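Cell division control protein 45 cdc45 putative (Entamoeba histolytica, PDB 6CC2) is a putative Cdc45, which as in other eukaryotes probably works in chromosomal DNA replication as a partner of MCM and GINS in the replicative helicase. Local coordinates at residues A219-L233 and H333-K345. Numbering follows the deposited sequence.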
loop_
_atom_site.group_PDB
_atom_site.type_symbol
_atom_site.label_atom_id
_atom_site.label_comp_id
_atom_site.label_asym_id
_atom_site.label_seq_id
_atom_site.Cartn_x
_atom_site.Cartn_y
_atom_site.Cartn_z
ATOM N N ALA A 219 7.768 -4.137 12.292
ATOM C CA ALA A 219 7.771 -5.593 12.275
ATOM C C ALA A 219 7.153 -6.181 13.541
ATOM O O ALA A 219 6.479 -7.222 13.478
ATOM C CB ALA A 219 9.203 -6.094 12.090
ATOM N N LYS A 220 7.353 -5.536 14.684
ATOM C CA LYS A 220 6.761 -6.044 15.921
ATOM C C LYS A 220 5.238 -6.004 15.842
ATOM O O LYS A 220 4.552 -6.948 16.256
ATOM C CB LYS A 220 7.271 -5.236 17.109
ATOM C CG LYS A 220 8.720 -5.537 17.464
ATOM C CD LYS A 220 9.164 -4.816 18.733
ATOM C CE LYS A 220 9.277 -3.311 18.522
ATOM N NZ LYS A 220 9.932 -2.631 19.680
ATOM N N THR A 221 4.690 -4.943 15.270
ATOM C CA THR A 221 3.241 -4.863 15.096
ATOM C C THR A 221 2.738 -5.938 14.140
ATOM O O THR A 221 1.715 -6.610 14.389
ATOM C CB THR A 221 2.863 -3.464 14.608
ATOM O OG1 THR A 221 3.206 -2.518 15.623
ATOM C CG2 THR A 221 1.389 -3.383 14.300
ATOM N N TYR A 222 3.468 -6.158 13.049
ATOM C CA TYR A 222 3.096 -7.219 12.136
ATOM C C TYR A 222 3.084 -8.577 12.834
ATOM O O TYR A 222 2.125 -9.361 12.704
ATOM C CB TYR A 222 4.050 -7.215 10.937
ATOM C CG TYR A 222 3.898 -8.481 10.121
ATOM C CD1 TYR A 222 2.823 -8.661 9.265
ATOM C CD2 TYR A 222 4.807 -9.531 10.259
ATOM C CE1 TYR A 222 2.660 -9.829 8.559
ATOM C CE2 TYR A 222 4.638 -10.694 9.542
ATOM C CZ TYR A 222 3.570 -10.853 8.716
ATOM O OH TYR A 222 3.403 -12.020 8.014
ATOM N N VAL A 223 4.149 -8.888 13.566
ATOM C CA VAL A 223 4.247 -10.205 14.188
ATOM C C VAL A 223 3.124 -10.393 15.194
ATOM O O VAL A 223 2.529 -11.478 15.293
ATOM C CB VAL A 223 5.636 -10.393 14.821
ATOM C CG1 VAL A 223 5.680 -11.634 15.650
ATOM C CG2 VAL A 223 6.664 -10.468 13.716
ATOM N N HIS A 224 2.800 -9.341 15.939
ATOM C CA HIS A 224 1.701 -9.426 16.912
ATOM C C HIS A 224 0.373 -9.713 16.221
ATOM O O HIS A 224 -0.483 -10.427 16.768
ATOM C CB HIS A 224 1.626 -8.117 17.698
ATOM C CG HIS A 224 0.846 -8.217 18.978
ATOM N ND1 HIS A 224 1.179 -9.096 19.988
ATOM C CD2 HIS A 224 -0.240 -7.537 19.415
ATOM C CE1 HIS A 224 0.324 -8.962 20.985
ATOM N NE2 HIS A 224 -0.544 -8.020 20.665
ATOM N N ALA A 225 0.163 -9.141 15.040
ATOM C CA ALA A 225 -1.062 -9.425 14.291
ATOM C C ALA A 225 -1.126 -10.893 13.892
ATOM O O ALA A 225 -2.159 -11.556 14.051
ATOM C CB ALA A 225 -1.136 -8.533 13.053
ATOM N N ILE A 226 -0.021 -11.428 13.374
ATOM C CA ILE A 226 0.019 -12.838 13.015
ATOM C C ILE A 226 -0.294 -13.702 14.233
ATOM O O ILE A 226 -1.032 -14.691 14.143
ATOM C CB ILE A 226 1.386 -13.189 12.399
ATOM C CG1 ILE A 226 1.621 -12.339 11.157
ATOM C CG2 ILE A 226 1.472 -14.666 12.086
ATOM C CD1 ILE A 226 0.493 -12.443 10.104
ATOM N N GLN A 227 0.272 -13.356 15.395
ATOM C CA GLN A 227 0.017 -14.142 16.597
ATOM C C GLN A 227 -1.476 -14.168 16.927
ATOM O O GLN A 227 -1.977 -15.167 17.457
ATOM C CB GLN A 227 0.809 -13.592 17.782
ATOM C CG GLN A 227 0.721 -14.445 19.031
ATOM C CD GLN A 227 1.386 -15.795 18.857
ATOM O OE1 GLN A 227 2.503 -15.886 18.342
ATOM N NE2 GLN A 227 0.699 -16.852 19.269
ATOM N N TYR A 228 -2.190 -13.079 16.650
ATOM C CA TYR A 228 -3.641 -13.069 16.855
ATOM C C TYR A 228 -4.317 -14.100 15.964
ATOM O O TYR A 228 -5.213 -14.839 16.421
ATOM C CB TYR A 228 -4.205 -11.681 16.580
ATOM C CG TYR A 228 -5.688 -11.542 16.870
ATOM C CD1 TYR A 228 -6.139 -11.476 18.180
ATOM C CD2 TYR A 228 -6.614 -11.449 15.852
ATOM C CE1 TYR A 228 -7.482 -11.352 18.473
ATOM C CE2 TYR A 228 -7.969 -11.296 16.139
ATOM C CZ TYR A 228 -8.384 -11.257 17.444
ATOM O OH TYR A 228 -9.728 -11.122 17.751
ATOM N N PHE A 229 -3.884 -14.184 14.698
ATOM C CA PHE A 229 -4.448 -15.180 13.792
ATOM C C PHE A 229 -4.088 -16.587 14.252
ATOM O O PHE A 229 -4.916 -17.498 14.193
ATOM C CB PHE A 229 -3.945 -14.969 12.372
ATOM C CG PHE A 229 -4.115 -13.568 11.842
ATOM C CD1 PHE A 229 -5.183 -12.785 12.224
ATOM C CD2 PHE A 229 -3.210 -13.063 10.942
ATOM C CE1 PHE A 229 -5.316 -11.490 11.735
ATOM C CE2 PHE A 229 -3.338 -11.765 10.428
ATOM C CZ PHE A 229 -4.391 -10.994 10.828
ATOM N N ILE A 230 -2.840 -16.786 14.688
ATOM C CA ILE A 230 -2.411 -18.099 15.182
ATOM C C ILE A 230 -3.262 -18.533 16.361
ATOM O O ILE A 230 -3.650 -19.708 16.470
ATOM C CB ILE A 230 -0.916 -18.071 15.570
ATOM C CG1 ILE A 230 -0.043 -17.960 14.311
ATOM C CG2 ILE A 230 -0.559 -19.296 16.373
ATOM C CD1 ILE A 230 1.427 -17.687 14.613
ATOM N N ASP A 231 -3.533 -17.606 17.287
ATOM C CA ASP A 231 -4.303 -17.925 18.469
ATOM C C ASP A 231 -5.732 -18.308 18.096
ATOM O O ASP A 231 -6.275 -19.283 18.617
ATOM C CB ASP A 231 -4.319 -16.732 19.436
ATOM C CG ASP A 231 -2.973 -16.511 20.141
ATOM O OD1 ASP A 231 -2.067 -17.350 20.006
ATOM O OD2 ASP A 231 -2.826 -15.481 20.835
ATOM N N ASN A 232 -6.356 -17.541 17.195
ATOM C CA ASN A 232 -7.763 -17.801 16.909
ATOM C C ASN A 232 -7.967 -19.024 16.015
ATOM O O ASN A 232 -9.028 -19.675 16.102
ATOM C CB ASN A 232 -8.407 -16.577 16.280
ATOM C CG ASN A 232 -8.760 -15.526 17.309
ATOM O OD1 ASN A 232 -9.801 -15.603 17.959
ATOM N ND2 ASN A 232 -7.876 -14.547 17.483
ATOM N N LEU A 233 -6.991 -19.361 15.192
ATOM C CA LEU A 233 -7.045 -20.555 14.361
ATOM C C LEU A 233 -6.313 -21.734 14.974
ATOM O O LEU A 233 -6.308 -22.815 14.377
ATOM C CB LEU A 233 -6.469 -20.270 12.977
ATOM C CG LEU A 233 -7.263 -19.278 12.112
ATOM C CD1 LEU A 233 -6.524 -18.917 10.871
ATOM C CD2 LEU A 233 -8.614 -19.877 11.763
ATOM N N HIS A 333 22.636 -5.951 9.918
ATOM C CA HIS A 333 21.473 -5.541 10.714
ATOM C C HIS A 333 20.191 -5.438 9.884
ATOM O O HIS A 333 19.534 -4.397 9.812
ATOM C CB HIS A 333 21.775 -4.221 11.431
ATOM C CG HIS A 333 22.994 -4.279 12.301
ATOM N ND1 HIS A 333 24.200 -3.727 11.929
ATOM C CD2 HIS A 333 23.197 -4.847 13.513
ATOM C CE1 HIS A 333 25.091 -3.940 12.880
ATOM N NE2 HIS A 333 24.509 -4.619 13.853
ATOM N N PHE A 334 19.822 -6.557 9.269
ATOM C CA PHE A 334 18.471 -6.724 8.745
ATOM C C PHE A 334 17.880 -8.032 9.269
ATOM O O PHE A 334 17.336 -8.850 8.526
ATOM C CB PHE A 334 18.399 -6.632 7.209
ATOM C CG PHE A 334 19.394 -7.500 6.456
ATOM C CD1 PHE A 334 19.120 -8.824 6.193
ATOM C CD2 PHE A 334 20.566 -6.953 5.949
ATOM C CE1 PHE A 334 20.003 -9.607 5.479
ATOM C CE2 PHE A 334 21.455 -7.717 5.232
ATOM C CZ PHE A 334 21.180 -9.058 4.990
ATOM N N GLU A 335 17.921 -8.194 10.596
ATOM C CA GLU A 335 17.371 -9.395 11.220
ATOM C C GLU A 335 15.870 -9.504 11.038
ATOM O O GLU A 335 15.330 -10.615 11.097
ATOM C CB GLU A 335 17.700 -9.400 12.716
ATOM C CG GLU A 335 19.193 -9.414 13.049
ATOM C CD GLU A 335 19.818 -8.020 13.056
ATOM O OE1 GLU A 335 19.164 -7.050 12.610
ATOM O OE2 GLU A 335 20.974 -7.897 13.516
ATOM N N ASN A 336 15.178 -8.371 10.849
ATOM C CA ASN A 336 13.742 -8.383 10.556
ATOM C C ASN A 336 13.435 -8.940 9.173
ATOM O O ASN A 336 12.267 -8.969 8.768
ATOM C CB ASN A 336 13.140 -6.987 10.664
ATOM C CG ASN A 336 12.866 -6.579 12.088
ATOM O OD1 ASN A 336 12.778 -7.416 12.978
ATOM N ND2 ASN A 336 12.737 -5.278 12.309
ATOM N N LEU A 337 14.448 -9.361 8.418
ATOM C CA LEU A 337 14.159 -10.078 7.184
ATOM C C LEU A 337 13.447 -11.394 7.473
ATOM O O LEU A 337 12.691 -11.893 6.635
ATOM C CB LEU A 337 15.443 -10.330 6.418
ATOM C CG LEU A 337 15.300 -11.054 5.082
ATOM C CD1 LEU A 337 14.438 -10.274 4.121
ATOM C CD2 LEU A 337 16.672 -11.297 4.516
ATOM N N PHE A 338 13.678 -11.977 8.647
ATOM C CA PHE A 338 13.068 -13.256 8.997
ATOM C C PHE A 338 11.839 -12.961 9.846
ATOM O O PHE A 338 11.956 -12.529 11.002
ATOM C CB PHE A 338 14.068 -14.152 9.714
ATOM C CG PHE A 338 15.237 -14.515 8.855
ATOM C CD1 PHE A 338 15.134 -15.533 7.924
ATOM C CD2 PHE A 338 16.430 -13.807 8.946
ATOM C CE1 PHE A 338 16.211 -15.867 7.116
ATOM C CE2 PHE A 338 17.499 -14.134 8.141
ATOM C CZ PHE A 338 17.384 -15.168 7.225
ATOM N N LEU A 339 10.673 -13.168 9.260
ATOM C CA LEU A 339 9.393 -12.955 9.918
ATOM C C LEU A 339 8.466 -14.091 9.517
ATOM O O LEU A 339 8.607 -14.655 8.429
ATOM C CB LEU A 339 8.750 -11.623 9.503
ATOM C CG LEU A 339 9.532 -10.351 9.828
ATOM C CD1 LEU A 339 8.830 -9.167 9.147
ATOM C CD2 LEU A 339 9.620 -10.122 11.303
ATOM N N PRO A 340 7.487 -14.420 10.357
ATOM C CA PRO A 340 6.499 -15.432 9.963
ATOM C C PRO A 340 5.680 -14.966 8.769
ATOM O O PRO A 340 5.342 -13.792 8.645
ATOM C CB PRO A 340 5.629 -15.592 11.220
ATOM C CG PRO A 340 5.762 -14.290 11.947
ATOM C CD PRO A 340 7.211 -13.865 11.696
ATOM N N SER A 341 5.404 -15.898 7.872
ATOM C CA SER A 341 4.506 -15.710 6.742
ATOM C C SER A 341 3.231 -16.517 6.974
ATOM O O SER A 341 3.282 -17.642 7.490
ATOM C CB SER A 341 5.152 -16.173 5.437
ATOM O OG SER A 341 6.039 -15.217 4.911
ATOM N N PHE A 342 2.103 -15.944 6.573
ATOM C CA PHE A 342 0.791 -16.605 6.632
ATOM C C PHE A 342 0.469 -17.131 5.237
ATOM O O PHE A 342 0.571 -16.392 4.253
ATOM C CB PHE A 342 -0.256 -15.589 7.114
ATOM C CG PHE A 342 -1.582 -16.179 7.430
ATOM C CD1 PHE A 342 -2.483 -16.451 6.428
ATOM C CD2 PHE A 342 -1.928 -16.470 8.746
ATOM C CE1 PHE A 342 -3.722 -17.023 6.717
ATOM C CE2 PHE A 342 -3.138 -17.049 9.044
ATOM C CZ PHE A 342 -4.051 -17.311 8.028
ATOM N N PHE A 343 0.100 -18.403 5.148
ATOM C CA PHE A 343 -0.105 -19.069 3.875
ATOM C C PHE A 343 -1.529 -19.612 3.761
ATOM O O PHE A 343 -2.133 -20.025 4.750
ATOM C CB PHE A 343 0.854 -20.263 3.683
ATOM C CG PHE A 343 2.287 -19.881 3.438
ATOM C CD1 PHE A 343 3.142 -19.599 4.494
ATOM C CD2 PHE A 343 2.805 -19.858 2.145
ATOM C CE1 PHE A 343 4.469 -19.277 4.264
ATOM C CE2 PHE A 343 4.114 -19.533 1.909
ATOM C CZ PHE A 343 4.964 -19.249 2.969
ATOM N N LYS A 344 -2.058 -19.617 2.544
ATOM C CA LYS A 344 -3.296 -20.325 2.242
ATOM C C LYS A 344 -3.024 -21.307 1.106
ATOM O O LYS A 344 -2.358 -20.956 0.126
ATOM C CB LYS A 344 -4.407 -19.346 1.849
ATOM C CG LYS A 344 -5.705 -20.045 1.428
ATOM C CD LYS A 344 -6.752 -19.040 0.995
ATOM C CE LYS A 344 -7.938 -19.754 0.324
ATOM N NZ LYS A 344 -8.586 -20.713 1.225
ATOM N N LYS A 345 -3.540 -22.534 1.253
ATOM C CA LYS A 345 -3.376 -23.562 0.234
ATOM C C LYS A 345 -4.379 -23.362 -0.901
ATOM O O LYS A 345 -5.571 -23.170 -0.660
ATOM C CB LYS A 345 -3.563 -24.942 0.851
ATOM C CG LYS A 345 -3.046 -26.082 -0.009
ATOM C CD LYS A 345 -3.193 -27.406 0.717
ATOM C CE LYS A 345 -2.512 -28.538 -0.022
ATOM N NZ LYS A 345 -2.673 -29.826 0.712
HETATM O O HOH W 1 2.388 -13.193 5.728
#
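Y222 reaches from helix 219-233 to strand 338-344, where its OH donates to the carbonyl O of P340 over 2.7 Å. The hydroxyl comes to the carbonyl at a C=O...donor angle of 148°, tilted somewhat out of its plane, and P340 O lies at the edge of the phenol ring. With CG anti to the backbone N, the phenol is carried across to the strand. A water donates to the same OH at 2.8 Å and accepts from F342 N at 2.9 Å, so two bonds fix this buried hydroxyl; I226 CG1 lies against one ring face.

Farther along, F229 turns its ring edge to the face of F342 in an offset edge-to-face pair, centroids 5.9 Å apart and planes at 79°. I226 packs on P340 and on F342 CB. I226, F229 and F342 are buried, F342 also touching A205 and V253; partly exposed L233 closes this end, CD1 meeting F342 CZ at the ring edge (4.1 Å).

The looser rim is formed by V223 and N336, beside buried A219 and L339. Partly exposed V223 sets CG2 against L339 CD2 (3.8 Å) and the P340 ring, and the amide of exposed N336 lies against A219 CB, ND2 to CB 3.6 Å.

Axes 8.9 Å apart and inclined by 37° describe a helix laid obliquely over an outer strand of a small mixed sheet, whose neighbouring strand 251-257 runs antiparallel: alpha/beta layer packing within the Cdc45 family region.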